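Local coordinates for BH1408 protein (Bacillus halodurans, PDB 4E0A) that probably transfers an acetyl group to an amine, as a member of the GNAT family of N-acetyltransferases, at residues Glu23-Glu28 / Asp131-Ala136; Arg16-Val21 / Ile91-Val96; Gln85-Tyr90 / His120-Ile125; Ile125-Tyr130 / Leu143-Gln148. The protein carries 1 engineered substitution. All blocks are in the same frame, centred on the assembly; numbering follows the deposited sequence.

Contact 1 of 4, residues Glu23-Glu28 / Asp131-Ala136; sequences EAHVKE and DFNDRA
The rings of His-25 and Phe-132 form a T-shaped (edge-to-face) pair: Phe-132 CZ stands over one face of the imidazole, offset toward its rim and 3.4 Å from His-25 CD2, the planes 75° apart. The phenyl ring has Glu-28 CB over the centre of one face and Asn-133 CB over the opposite face, nearer the rim, while His-25 CG lies at its edge. In this GNAT-family fold the contact ties the last turns of helix 11-28 to the start of helix 134-142. Phe-132 CG sits between the backbone N and the carbonyl carbon (chi1 74°), which brings CG to the helix side. The CH-pi approach of Glu-28 CB is close to the ring normal, 3.7 Å from the Phe-132 centroid, and Glu-28 CG continues over the rim of the same face, 3.5 Å from Phe-132 CD2. An alanine at Phe-132 would probably open a gap, leaving the methylenes of Glu-28 and the face of His-25 without the ring they pack on. His-25 ND1 is hydrogen-bonded to the backbone O of Val-21, and NE2 lies 2.7 Å from the O of water 1. That water also accepts from Asn-133 ND2 at 2.9 Å. Asn-133 is the N-cap of helix 134-142: OD1 of the same amide accepts from Ala-136 N at 3.2 Å, the donor standing above the carbonyl plane.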
loop_
_atom_site.group_PDB
_atom_site.type_symbol
_atom_site.label_atom_id
_atom_site.label_comp_id
_atom_site.label_asym_id
_atom_site.label_seq_id
_atom_site.Cartn_x
_atom_site.Cartn_y
_atom_site.Cartn_z
ATOM N N GLU A 23 2.338 16.555 -11.312
ATOM C CA GLU A 23 3.176 17.669 -10.893
ATOM C C GLU A 23 2.984 18.052 -9.412
ATOM O O GLU A 23 3.943 18.438 -8.745
ATOM C CB GLU A 23 2.993 18.876 -11.818
ATOM C CG GLU A 23 3.865 18.806 -13.064
ATOM C CD GLU A 23 5.362 18.893 -12.729
ATOM O OE1 GLU A 23 5.782 19.896 -12.104
ATOM O OE2 GLU A 23 6.115 17.954 -13.081
ATOM N N ALA A 24 1.760 17.941 -8.904
ATOM C CA ALA A 24 1.513 18.203 -7.485
ATOM C C ALA A 24 2.339 17.246 -6.646
ATOM O O ALA A 24 2.938 17.632 -5.646
ATOM C CB ALA A 24 0.034 18.052 -7.155
ATOM N N HIS A 25 2.390 15.996 -7.084
ATOM C CA HIS A 25 3.102 14.958 -6.359
ATOM C C HIS A 25 4.615 15.170 -6.478
ATOM O O HIS A 25 5.354 14.973 -5.511
ATOM C CB HIS A 25 2.660 13.559 -6.843
ATOM C CG HIS A 25 1.321 13.133 -6.305
ATOM N ND1 HIS A 25 0.130 13.657 -6.763
ATOM C CD2 HIS A 25 0.990 12.246 -5.333
ATOM C CE1 HIS A 25 -0.878 13.104 -6.104
ATOM N NE2 HIS A 25 -0.383 12.255 -5.220
ATOM N N VAL A 26 5.073 15.593 -7.651
ATOM C CA VAL A 26 6.491 15.925 -7.827
ATOM C C VAL A 26 6.891 17.067 -6.887
ATOM O O VAL A 26 7.949 17.036 -6.265
ATOM C CB VAL A 26 6.819 16.292 -9.285
ATOM C CG1 VAL A 26 8.213 16.924 -9.396
ATOM C CG2 VAL A 26 6.707 15.053 -10.163
ATOM N N LYS A 27 6.014 18.056 -6.769
ATOM C CA LYS A 27 6.256 19.212 -5.921
ATOM C C LYS A 27 6.445 18.806 -4.460
ATOM O O LYS A 27 7.377 19.269 -3.790
ATOM C CB LYS A 27 5.081 20.182 -6.056
ATOM C CG LYS A 27 5.304 21.573 -5.483
ATOM C CD LYS A 27 4.258 22.539 -6.041
ATOM C CE LYS A 27 4.332 23.902 -5.375
ATOM N NZ LYS A 27 4.137 23.807 -3.901
ATOM N N GLU A 28 5.567 17.936 -3.964
ATOM C CA GLU A 28 5.546 17.601 -2.534
ATOM C C GLU A 28 6.421 16.406 -2.152
ATOM O O GLU A 28 6.898 16.313 -1.017
ATOM C CB GLU A 28 4.112 17.316 -2.076
ATOM C CG GLU A 28 3.145 18.459 -2.301
ATOM C CD GLU A 28 3.513 19.697 -1.517
ATOM O OE1 GLU A 28 4.044 19.561 -0.395
ATOM O OE2 GLU A 28 3.279 20.810 -2.030
ATOM N N ASP A 131 0.089 10.870 1.837
ATOM C CA ASP A 131 -0.207 11.518 3.119
ATOM C C ASP A 131 -0.316 13.041 3.017
ATOM O O ASP A 131 -1.115 13.657 3.716
ATOM C CB ASP A 131 0.861 11.111 4.157
ATOM C CG ASP A 131 0.699 11.815 5.501
ATOM O OD1 ASP A 131 -0.315 11.576 6.188
ATOM O OD2 ASP A 131 1.609 12.591 5.890
ATOM N N PHE A 132 0.472 13.651 2.134
ATOM C CA PHE A 132 0.445 15.111 1.994
ATOM C C PHE A 132 -0.859 15.633 1.370
ATOM O O PHE A 132 -1.158 16.830 1.455
ATOM C CB PHE A 132 1.612 15.582 1.125
ATOM C CG PHE A 132 1.436 15.277 -0.354
ATOM C CD1 PHE A 132 1.943 14.112 -0.902
ATOM C CD2 PHE A 132 0.755 16.156 -1.183
ATOM C CE1 PHE A 132 1.783 13.838 -2.247
ATOM C CE2 PHE A 132 0.589 15.885 -2.523
ATOM C CZ PHE A 132 1.103 14.734 -3.058
ATOM N N ASN A 133 -1.600 14.738 0.722
ATOM C CA ASN A 133 -2.684 15.120 -0.185
ATOM C C ASN A 133 -3.986 15.355 0.583
ATOM O O ASN A 133 -4.919 14.543 0.533
ATOM C CB ASN A 133 -2.849 14.037 -1.259
ATOM C CG ASN A 133 -3.683 14.484 -2.441
ATOM O OD1 ASN A 133 -4.314 15.540 -2.416
ATOM N ND2 ASN A 133 -3.701 13.658 -3.490
ATOM N N ASP A 134 -4.041 16.480 1.289
ATOM C CA ASP A 134 -5.172 16.786 2.154
ATOM C C ASP A 134 -6.450 16.964 1.351
ATOM O O ASP A 134 -7.526 16.539 1.773
ATOM C CB ASP A 134 -4.895 18.049 2.961
ATOM C CG ASP A 134 -4.140 17.764 4.248
ATOM O OD1 ASP A 134 -4.208 16.622 4.742
ATOM O OD2 ASP A 134 -3.491 18.686 4.774
ATOM N N ARG A 135 -6.328 17.574 0.178
ATOM C CA ARG A 135 -7.495 17.806 -0.654
ATOM C C ARG A 135 -8.174 16.486 -1.042
ATOM O O ARG A 135 -9.397 16.345 -0.914
ATOM C CB ARG A 135 -7.129 18.644 -1.885
ATOM C CG ARG A 135 -8.328 19.051 -2.713
ATOM C CD ARG A 135 -7.907 19.545 -4.086
ATOM N NE ARG A 135 -7.141 18.529 -4.806
ATOM C CZ ARG A 135 -7.676 17.473 -5.413
ATOM N NH1 ARG A 135 -8.992 17.284 -5.387
ATOM N NH2 ARG A 135 -6.896 16.598 -6.043
ATOM N N ALA A 136 -7.389 15.496 -1.453
ATOM C CA ALA A 136 -7.966 14.202 -1.808
ATOM C C ALA A 136 -8.499 13.426 -0.607
ATOM O O ALA A 136 -9.542 12.768 -0.688
ATOM C CB ALA A 136 -6.952 13.363 -2.591
HETATM O O HOH W 1 -2.151 11.149 -3.534
#

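Contact 2 of 4, residues Arg16-Val21 / Ile91-Val96. With PO4 (phosphate ion), chain E.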
loop_
_atom_site.group_PDB
_atom_site.type_symbol
_atom_site.label_atom_id
_atom_site.label_comp_id
_atom_site.label_asym_id
_atom_site.label_seq_id
_atom_site.Cartn_x
_atom_site.Cartn_y
_atom_site.Cartn_z
ATOM N N ARG A 16 -3.343 15.548 -19.934
ATOM C CA ARG A 16 -3.175 16.882 -19.372
ATOM C C ARG A 16 -3.641 16.915 -17.919
ATOM O O ARG A 16 -2.961 17.457 -17.034
ATOM C CB ARG A 16 -3.955 17.905 -20.208
ATOM C CG ARG A 16 -3.898 19.329 -19.660
ATOM C CD ARG A 16 -4.673 20.301 -20.535
ATOM N NE ARG A 16 -6.114 20.044 -20.545
ATOM C CZ ARG A 16 -6.967 20.552 -19.660
ATOM N NH1 ARG A 16 -6.521 21.341 -18.690
ATOM N NH2 ARG A 16 -8.265 20.278 -19.746
ATOM N N LEU A 17 -4.800 16.317 -17.670
ATOM C CA LEU A 17 -5.308 16.195 -16.304
ATOM C C LEU A 17 -4.384 15.361 -15.426
ATOM O O LEU A 17 -4.138 15.717 -14.278
ATOM C CB LEU A 17 -6.709 15.575 -16.305
ATOM C CG LEU A 17 -7.906 16.522 -16.435
ATOM C CD1 LEU A 17 -7.684 17.660 -17.411
ATOM C CD2 LEU A 17 -9.126 15.701 -16.843
ATOM N N HIS A 18 -3.875 14.254 -15.958
ATOM C CA HIS A 18 -2.978 13.413 -15.175
ATOM C C HIS A 18 -1.740 14.202 -14.755
ATOM O O HIS A 18 -1.245 14.064 -13.630
ATOM C CB HIS A 18 -2.570 12.159 -15.945
ATOM C CG HIS A 18 -1.700 11.231 -15.150
ATOM N ND1 HIS A 18 -0.323 11.303 -15.168
ATOM C CD2 HIS A 18 -2.011 10.216 -14.308
ATOM C CE1 HIS A 18 0.177 10.369 -14.378
ATOM N NE2 HIS A 18 -0.824 9.698 -13.842
ATOM N N THR A 19 -1.267 15.052 -15.660
ATOM C CA THR A 19 -0.085 15.868 -15.405
ATOM C C THR A 19 -0.265 16.886 -14.271
ATOM O O THR A 19 0.661 17.074 -13.476
ATOM C CB THR A 19 0.409 16.541 -16.702
ATOM O OG1 THR A 19 0.875 15.518 -17.587
ATOM C CG2 THR A 19 1.561 17.518 -16.418
ATOM N N GLN A 20 -1.429 17.545 -14.198
ATOM C CA GLN A 20 -1.720 18.428 -13.069
ATOM C C GLN A 20 -1.461 17.696 -11.759
ATOM O O GLN A 20 -0.739 18.193 -10.888
ATOM C CB GLN A 20 -3.178 18.909 -13.087
ATOM C CG GLN A 20 -3.555 19.757 -14.271
ATOM C CD GLN A 20 -5.029 20.131 -14.266
ATOM O OE1 GLN A 20 -5.760 19.836 -13.316
ATOM N NE2 GLN A 20 -5.473 20.780 -15.334
ATOM N N VAL A 21 -2.050 16.510 -11.626
ATOM C CA VAL A 21 -1.908 15.742 -10.395
ATOM C C VAL A 21 -0.473 15.225 -10.225
ATOM O O VAL A 21 0.086 15.277 -9.123
ATOM C CB VAL A 21 -2.941 14.591 -10.299
ATOM C CG1 VAL A 21 -2.602 13.641 -9.157
ATOM C CG2 VAL A 21 -4.353 15.163 -10.107
ATOM N N ILE A 91 -9.227 1.977 -7.644
ATOM C CA ILE A 91 -9.141 3.224 -8.385
ATOM C C ILE A 91 -7.670 3.628 -8.467
ATOM O O ILE A 91 -7.094 4.057 -7.472
ATOM C CB ILE A 91 -9.931 4.345 -7.689
ATOM C CG1 ILE A 91 -11.413 3.956 -7.534
ATOM C CG2 ILE A 91 -9.781 5.640 -8.465
ATOM C CD1 ILE A 91 -12.207 4.957 -6.718
ATOM N N SER A 92 -7.074 3.490 -9.646
ATOM C CA SER A 92 -5.669 3.848 -9.846
ATOM C C SER A 92 -5.490 5.334 -10.168
ATOM O O SER A 92 -4.444 5.915 -9.888
ATOM C CB SER A 92 -5.043 2.974 -10.939
ATOM O OG SER A 92 -5.670 3.205 -12.186
ATOM N N ASP A 93 -6.526 5.953 -10.727
ATOM C CA ASP A 93 -6.500 7.383 -11.018
ATOM C C ASP A 93 -7.892 7.979 -10.864
ATOM O O ASP A 93 -8.889 7.356 -11.233
ATOM C CB ASP A 93 -6.013 7.628 -12.450
ATOM C CG ASP A 93 -4.646 7.012 -12.713
ATOM O OD1 ASP A 93 -4.586 5.842 -13.174
ATOM O OD2 ASP A 93 -3.636 7.689 -12.424
ATOM N N LEU A 94 -7.960 9.189 -10.334
ATOM C CA LEU A 94 -9.195 9.972 -10.392
ATOM C C LEU A 94 -8.831 11.443 -10.305
ATOM O O LEU A 94 -8.514 11.959 -9.219
ATOM C CB LEU A 94 -10.184 9.566 -9.284
ATOM C CG LEU A 94 -11.642 10.050 -9.387
ATOM C CD1 LEU A 94 -12.561 9.212 -8.517
ATOM C CD2 LEU A 94 -11.802 11.543 -9.027
ATOM N N CYS A 95 -8.895 12.123 -11.448
ATOM C CA CYS A 95 -8.466 13.510 -11.538
ATOM C C CYS A 95 -9.604 14.412 -11.991
ATOM O O CYS A 95 -10.304 14.100 -12.950
ATOM C CB CYS A 95 -7.305 13.647 -12.529
ATOM S SG CYS A 95 -5.929 12.494 -12.281
ATOM N N VAL A 96 -9.781 15.528 -11.294
ATOM C CA VAL A 96 -10.691 16.573 -11.733
ATOM C C VAL A 96 -9.817 17.771 -12.081
ATOM O O VAL A 96 -8.926 18.131 -11.316
ATOM C CB VAL A 96 -11.702 16.955 -10.632
ATOM C CG1 VAL A 96 -12.581 18.112 -11.077
ATOM C CG2 VAL A 96 -12.562 15.744 -10.234
HETATM P P PO4 E . -6.288 7.871 -6.667
HETATM O O1 PO4 E . -5.812 8.365 -8.011
HETATM O O2 PO4 E . -6.481 9.030 -5.713
HETATM O O3 PO4 E . -7.599 7.151 -6.836
HETATM O O4 PO4 E . -5.267 6.906 -6.113
#
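Helix 16-21 crosses strand 91-96 almost perpendicularly, at 94° with the axes 8.0 Å apart at their closest, and Leu-17 and Cys-95 bring their CA atoms nearest. The middle is apolar. Cys-95 points toward the helix, and its SG, anti to the carbonyl carbon (chi1 -50°), meets Val-21 CG2 at 3.8 Å; Leu-17 CB lies 4.3 Å from Cys-95 CB. Leu-17, His-18 and Val-21, within little more than one turn, all come to Cys-95. On one flank His-18 offers its ring edge to Asp-93: CD2 is 3.5 Å from Asp-93 OD2, which lies in the imidazole plane, while the carboxylate is turned 62° to the ring. His-18 ND1 is engaged by Thr-39 OG1. On the other flank Gln-20 reaches past Val-96, its OE1 taking the backbone N of Glu-98 and its NE2 bonding Asp-97 OD1. Ser-92 and Asp-93 both face Val-71 of strand 65-77, a classic beta bulge, as in the fourth strand of GNAT acetyltransferases, where the fourth and fifth strands splay and acetyl-CoA usually binds; the same is probable here. Leu-94 points away from the helix and packs on Ile-109 and Ile-113 of helix 105-119. Its backbone N makes a weak, bent hydrogen bond to O1 of a phosphate ion at 3.3 Å; the ion probably came from the crystallisation liquor.

Contact 3 of 4, residues Gln85-Tyr90 / His120-Ile125; sequences QRKTVY and HQVDAI
Asp-123 holds the backbone of Lys-87 at two points. Its N donates to Lys-87 O at 2.7 Å, and its OD2 accepts from Lys-87 N at 2.8 Å, nearly straight (170°) and met almost along the C-O axis. Beyond this clasp the strands pair in parallel, Val-89 N bonding Ala-124 O at 3.0 Å. Ala-124 N is buried without a partner in the model. The apolar packing is close on the side of Val-89: its CG2 meets Val-122 CG1 at 3.8 Å, with Ile-113 and Tyr-116 of helix 105-119 over Val-89. Ala-124 and Ile-125 pair with an antiparallel strand of the second subunit. The contact thins toward Gln-85 and Gln-121, which are exposed and hardly touch the other segment. Lys-87 still reaches across, extended throughout, so that NZ arrives in the carbonyl plane of His-120 O, 2.9 Å away, where the helix ends in a Schellman motif. Arg-86 NH2 lies 3.6 Å from Ala-124 CB, and its salt bridge goes to Glu-126. The two strands and their linking helix form a beta-alpha-beta crossover of the GNAT fold.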
loop_
_atom_site.group_PDB
_atom_site.type_symbol
_atom_site.label_atom_id
_atom_site.label_comp_id
_atom_site.label_asym_id
_atom_site.label_seq_id
_atom_site.Cartn_x
_atom_site.Cartn_y
_atom_site.Cartn_z
ATOM N N GLN A 85 -10.499 -14.706 0.265
ATOM C CA GLN A 85 -10.616 -14.384 -1.149
ATOM C C GLN A 85 -11.267 -13.005 -1.263
ATOM O O GLN A 85 -12.240 -12.702 -0.561
ATOM C CB GLN A 85 -11.486 -15.431 -1.836
ATOM C CG GLN A 85 -11.767 -15.157 -3.311
ATOM C CD GLN A 85 -12.507 -16.301 -3.973
ATOM O OE1 GLN A 85 -12.417 -17.447 -3.532
ATOM N NE2 GLN A 85 -13.247 -15.998 -5.036
ATOM N N ARG A 86 -10.762 -12.167 -2.154
ATOM C CA ARG A 86 -11.254 -10.804 -2.193
ATOM C C ARG A 86 -11.453 -10.264 -3.606
ATOM O O ARG A 86 -10.595 -10.417 -4.474
ATOM C CB ARG A 86 -10.300 -9.909 -1.409
ATOM C CG ARG A 86 -10.911 -8.645 -0.922
ATOM C CD ARG A 86 -10.151 -8.140 0.276
ATOM N NE ARG A 86 -10.365 -6.711 0.449
ATOM C CZ ARG A 86 -11.434 -6.200 1.032
ATOM N NH1 ARG A 86 -12.372 -7.011 1.504
ATOM N NH2 ARG A 86 -11.561 -4.884 1.145
ATOM N N LYS A 87 -12.586 -9.608 -3.810
ATOM C CA LYS A 87 -12.890 -8.959 -5.082
ATOM C C LYS A 87 -13.117 -7.472 -4.822
ATOM O O LYS A 87 -13.967 -7.090 -4.014
ATOM C CB LYS A 87 -14.134 -9.605 -5.712
ATOM C CG LYS A 87 -14.422 -9.159 -7.145
ATOM C CD LYS A 87 -15.641 -9.883 -7.727
ATOM C CE LYS A 87 -15.794 -9.558 -9.214
ATOM N NZ LYS A 87 -16.987 -10.223 -9.809
ATOM N N THR A 88 -12.336 -6.622 -5.479
ATOM C CA THR A 88 -12.495 -5.188 -5.278
ATOM C C THR A 88 -12.461 -4.417 -6.584
ATOM O O THR A 88 -12.057 -4.941 -7.633
ATOM C CB THR A 88 -11.366 -4.592 -4.383
ATOM O OG1 THR A 88 -10.084 -4.936 -4.924
ATOM C CG2 THR A 88 -11.472 -5.095 -2.938
ATOM N N VAL A 89 -12.876 -3.162 -6.506
ATOM C CA VAL A 89 -12.557 -2.201 -7.556
ATOM C C VAL A 89 -11.421 -1.345 -7.033
ATOM O O VAL A 89 -11.527 -0.770 -5.948
ATOM C CB VAL A 89 -13.749 -1.291 -7.881
ATOM C CG1 VAL A 89 -13.304 -0.153 -8.795
ATOM C CG2 VAL A 89 -14.864 -2.085 -8.522
ATOM N N TYR A 90 -10.332 -1.257 -7.789
ATOM C CA TYR A 90 -9.215 -0.420 -7.375
ATOM C C TYR A 90 -9.136 0.808 -8.262
ATOM O O TYR A 90 -9.022 0.698 -9.491
ATOM C CB TYR A 90 -7.901 -1.179 -7.442
ATOM C CG TYR A 90 -6.724 -0.365 -6.948
ATOM C CD1 TYR A 90 -6.525 -0.159 -5.588
ATOM C CD2 TYR A 90 -5.814 0.213 -7.841
ATOM C CE1 TYR A 90 -5.440 0.587 -5.123
ATOM C CE2 TYR A 90 -4.739 0.972 -7.379
ATOM C CZ TYR A 90 -4.557 1.143 -6.018
ATOM O OH TYR A 90 -3.488 1.883 -5.547
ATOM N N HIS A 120 -20.634 -5.469 -10.375
ATOM C CA HIS A 120 -19.718 -6.605 -10.369
ATOM C C HIS A 120 -19.634 -7.303 -9.011
ATOM O O HIS A 120 -18.763 -8.152 -8.786
ATOM C CB HIS A 120 -18.339 -6.179 -10.880
ATOM C CG HIS A 120 -18.342 -5.828 -12.334
ATOM N ND1 HIS A 120 -18.846 -4.636 -12.807
ATOM C CD2 HIS A 120 -17.958 -6.535 -13.422
ATOM C CE1 HIS A 120 -18.745 -4.611 -14.125
ATOM N NE2 HIS A 120 -18.211 -5.752 -14.522
ATOM N N GLN A 121 -20.556 -6.940 -8.122
ATOM C CA GLN A 121 -20.659 -7.529 -6.788
ATOM C C GLN A 121 -19.338 -7.598 -6.025
ATOM O O GLN A 121 -19.009 -8.617 -5.405
ATOM C CB GLN A 121 -21.310 -8.912 -6.871
ATOM C CG GLN A 121 -22.754 -8.853 -7.316
ATOM C CD GLN A 121 -23.466 -10.167 -7.122
ATOM O OE1 GLN A 121 -23.158 -11.157 -7.788
ATOM N NE2 GLN A 121 -24.419 -10.193 -6.193
ATOM N N VAL A 122 -18.585 -6.505 -6.066
ATOM C CA VAL A 122 -17.308 -6.458 -5.372
ATOM C C VAL A 122 -17.501 -6.249 -3.882
ATOM O O VAL A 122 -18.540 -5.755 -3.434
ATOM C CB VAL A 122 -16.415 -5.345 -5.924
ATOM C CG1 VAL A 122 -16.384 -5.441 -7.447
ATOM C CG2 VAL A 122 -16.947 -3.983 -5.477
ATOM N N ASP A 123 -16.484 -6.628 -3.122
ATOM C CA ASP A 123 -16.489 -6.466 -1.681
ATOM C C ASP A 123 -16.283 -5.017 -1.296
ATOM O O ASP A 123 -16.787 -4.561 -0.271
ATOM C CB ASP A 123 -15.373 -7.307 -1.056
ATOM C CG ASP A 123 -15.543 -8.792 -1.316
ATOM O OD1 ASP A 123 -16.544 -9.363 -0.843
ATOM O OD2 ASP A 123 -14.663 -9.395 -1.963
ATOM N N ALA A 124 -15.531 -4.279 -2.106
ATOM C CA ALA A 124 -15.154 -2.942 -1.677
ATOM C C ALA A 124 -14.531 -2.147 -2.814
ATOM O O ALA A 124 -14.069 -2.721 -3.806
ATOM C CB ALA A 124 -14.162 -3.036 -0.499
ATOM N N ILE A 125 -14.525 -0.828 -2.664
ATOM C CA ILE A 125 -13.725 0.031 -3.531
ATOM C C ILE A 125 -12.488 0.392 -2.729
ATOM O O ILE A 125 -12.597 0.694 -1.540
ATOM C CB ILE A 125 -14.472 1.310 -3.892
ATOM C CG1 ILE A 125 -15.736 0.957 -4.687
ATOM C CG2 ILE A 125 -13.574 2.250 -4.695
ATOM C CD1 ILE A 125 -16.632 2.135 -4.930
#

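Contact 4 of 4, residues Ile125-Tyr130 / Leu143-Gln148; sequences IELDVY and LGMRCQ
Glu-126 OE2 is gripped by two groups: Gln-148 NE2 donates to it at 2.9 Å, and Arg-86 NH2 makes a salt bridge with it. The Gln-148 N-H comes from above the carboxylate plane, 51° out of it, whereas OE2 lies close to the plane of the amide. The same NE2 is hydrogen-bonded to Glu-153 OE1 of the second subunit, which continues this sheet with an antiparallel strand. An alanine at Gln-148 would probably leave both carboxylates without this shared amide donor. Selenomethionine Met-145, whose N bonds Tyr-140 O in the Schellman motif that ends helix 134-142, fills the apolar side. Its SE touches Leu-127 CD2 at 3.6 Å, and the bend at chi3 (84°) turns CE back to Ile-125 O, 3.4 Å away. Phe-110 and Tyr-140 also pack on Met-145. Two acidic groups of different subunits thus meet one neutral amide, and the positive charge of Arg-86 is likely to offset part of their repulsion at the dimer interface.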
loop_
_atom_site.group_PDB
_atom_site.type_symbol
_atom_site.label_atom_id
_atom_site.label_comp_id
_atom_site.label_asym_id
_atom_site.label_seq_id
_atom_site.Cartn_x
_atom_site.Cartn_y
_atom_site.Cartn_z
ATOM N N ILE A 125 -14.525 -0.828 -2.664
ATOM C CA ILE A 125 -13.725 0.031 -3.531
ATOM C C ILE A 125 -12.488 0.392 -2.729
ATOM O O ILE A 125 -12.597 0.694 -1.540
ATOM C CB ILE A 125 -14.472 1.310 -3.892
ATOM C CG1 ILE A 125 -15.736 0.957 -4.687
ATOM C CG2 ILE A 125 -13.574 2.250 -4.695
ATOM C CD1 ILE A 125 -16.632 2.135 -4.930
ATOM N N GLU A 126 -11.318 0.341 -3.368
ATOM C CA GLU A 126 -10.072 0.708 -2.713
ATOM C C GLU A 126 -9.263 1.674 -3.583
ATOM O O GLU A 126 -9.465 1.736 -4.793
ATOM C CB GLU A 126 -9.241 -0.541 -2.409
ATOM C CG GLU A 126 -9.943 -1.559 -1.516
ATOM C CD GLU A 126 -9.034 -2.732 -1.171
ATOM O OE1 GLU A 126 -8.074 -2.991 -1.936
ATOM O OE2 GLU A 126 -9.276 -3.392 -0.136
ATOM N N LEU A 127 -8.363 2.428 -2.952
ATOM C CA LEU A 127 -7.424 3.296 -3.663
ATOM C C LEU A 127 -6.286 3.632 -2.730
ATOM O O LEU A 127 -6.381 3.394 -1.526
ATOM C CB LEU A 127 -8.113 4.584 -4.142
ATOM C CG LEU A 127 -8.722 5.520 -3.092
ATOM C CD1 LEU A 127 -7.688 6.446 -2.405
ATOM C CD2 LEU A 127 -9.816 6.338 -3.749
ATOM N N ASP A 128 -5.223 4.224 -3.269
ATOM C CA ASP A 128 -4.148 4.706 -2.421
ATOM C C ASP A 128 -3.970 6.193 -2.574
ATOM O O ASP A 128 -4.016 6.723 -3.675
ATOM C CB ASP A 128 -2.841 3.989 -2.726
ATOM C CG ASP A 128 -2.868 2.532 -2.294
ATOM O OD1 ASP A 128 -2.968 1.651 -3.173
ATOM O OD2 ASP A 128 -2.812 2.270 -1.073
ATOM N N VAL A 129 -3.756 6.865 -1.454
ATOM C CA VAL A 129 -3.537 8.300 -1.494
ATOM C C VAL A 129 -2.313 8.679 -0.646
ATOM O O VAL A 129 -2.077 8.112 0.430
ATOM C CB VAL A 129 -4.808 9.059 -1.044
ATOM C CG1 VAL A 129 -5.145 8.718 0.409
ATOM C CG2 VAL A 129 -4.628 10.559 -1.244
ATOM N N TYR A 130 -1.534 9.633 -1.137
ATOM C CA TYR A 130 -0.350 10.088 -0.407
ATOM C C TYR A 130 -0.688 11.001 0.761
ATOM O O TYR A 130 -1.626 11.796 0.688
ATOM C CB TYR A 130 0.677 10.718 -1.357
ATOM C CG TYR A 130 1.470 9.642 -2.039
ATOM C CD1 TYR A 130 0.950 8.964 -3.129
ATOM C CD2 TYR A 130 2.706 9.240 -1.535
ATOM C CE1 TYR A 130 1.645 7.953 -3.731
ATOM C CE2 TYR A 130 3.418 8.226 -2.137
ATOM C CZ TYR A 130 2.876 7.582 -3.239
ATOM O OH TYR A 130 3.562 6.563 -3.863
ATOM N N LEU A 143 -16.961 11.076 1.026
ATOM C CA LEU A 143 -17.736 10.074 0.297
ATOM C C LEU A 143 -17.874 8.759 1.058
ATOM O O LEU A 143 -18.356 7.777 0.505
ATOM C CB LEU A 143 -17.120 9.817 -1.075
ATOM C CG LEU A 143 -17.129 11.041 -1.992
ATOM C CD1 LEU A 143 -16.173 10.823 -3.156
ATOM C CD2 LEU A 143 -18.537 11.333 -2.482
ATOM N N GLY A 144 -17.442 8.736 2.317
ATOM C CA GLY A 144 -17.588 7.549 3.147
ATOM C C GLY A 144 -16.353 6.659 3.224
ATOM O O GLY A 144 -16.367 5.622 3.893
HETATM N N MSE A 145 -15.268 7.048 2.558
HETATM C CA MSE A 145 -14.072 6.206 2.584
HETATM C C MSE A 145 -13.355 6.231 3.932
HETATM O O MSE A 145 -13.371 7.238 4.643
HETATM C CB MSE A 145 -13.116 6.548 1.437
HETATM C CG MSE A 145 -13.754 6.398 0.062
HETATM SE SE MSE A 145 -12.455 6.054 -1.337
HETATM C CE MSE A 145 -12.266 4.102 -1.170
ATOM N N ARG A 146 -12.735 5.111 4.288
ATOM C CA ARG A 146 -11.985 5.030 5.539
ATOM C C ARG A 146 -10.610 4.407 5.301
ATOM O O ARG A 146 -10.405 3.702 4.308
ATOM C CB ARG A 146 -12.780 4.232 6.587
ATOM C CG ARG A 146 -12.952 2.765 6.251
ATOM C CD ARG A 146 -14.269 2.196 6.781
ATOM N NE ARG A 146 -15.424 2.728 6.058
ATOM C CZ ARG A 146 -16.626 2.159 6.045
ATOM N NH1 ARG A 146 -16.836 1.028 6.708
ATOM N NH2 ARG A 146 -17.619 2.715 5.361
ATOM N N CYS A 147 -9.668 4.678 6.204
ATOM C CA CYS A 147 -8.318 4.137 6.070
ATOM C C CYS A 147 -8.294 2.668 6.436
ATOM O O CYS A 147 -8.752 2.271 7.519
ATOM C CB CYS A 147 -7.306 4.913 6.928
ATOM S SG CYS A 147 -5.602 4.273 6.816
ATOM N N GLN A 148 -7.778 1.859 5.521
ATOM C CA GLN A 148 -7.637 0.433 5.759
ATOM C C GLN A 148 -6.283 0.154 6.404
ATOM O O GLN A 148 -6.189 -0.523 7.437
ATOM C CB GLN A 148 -7.732 -0.314 4.442
ATOM C CG GLN A 148 -7.689 -1.819 4.587
ATOM C CD GLN A 148 -7.541 -2.496 3.243
ATOM O OE1 GLN A 148 -6.428 -2.795 2.802
ATOM N NE2 GLN A 148 -8.659 -2.717 2.572
#

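Overall arrangement
Contacts 2, 3 and 4 are built on neighbouring strands 86-96 and 124-130. Contact 3 pairs them at one end, and its centre lies about 13 Å from that of contact 4, with which it shares Ile-125. Contacts 2 and 4 meet where Ile-91 N lies 2.9 Å from Glu-126 O, a probable hydrogen bond. Contact 1 follows contact 2 along helix 11-28, centres about 12 Å apart; its centre is about 27 Å from that of contact 3. The phosphate ion touches contact 2, with the side chains of Leu-127 about 4 Å and Asn-133 about 6 Å from it, consistent with a GNAT cofactor pocket. Contacts 3 and 4, and contact 1 through Asp-131, reach the second subunit; contact 2 does not.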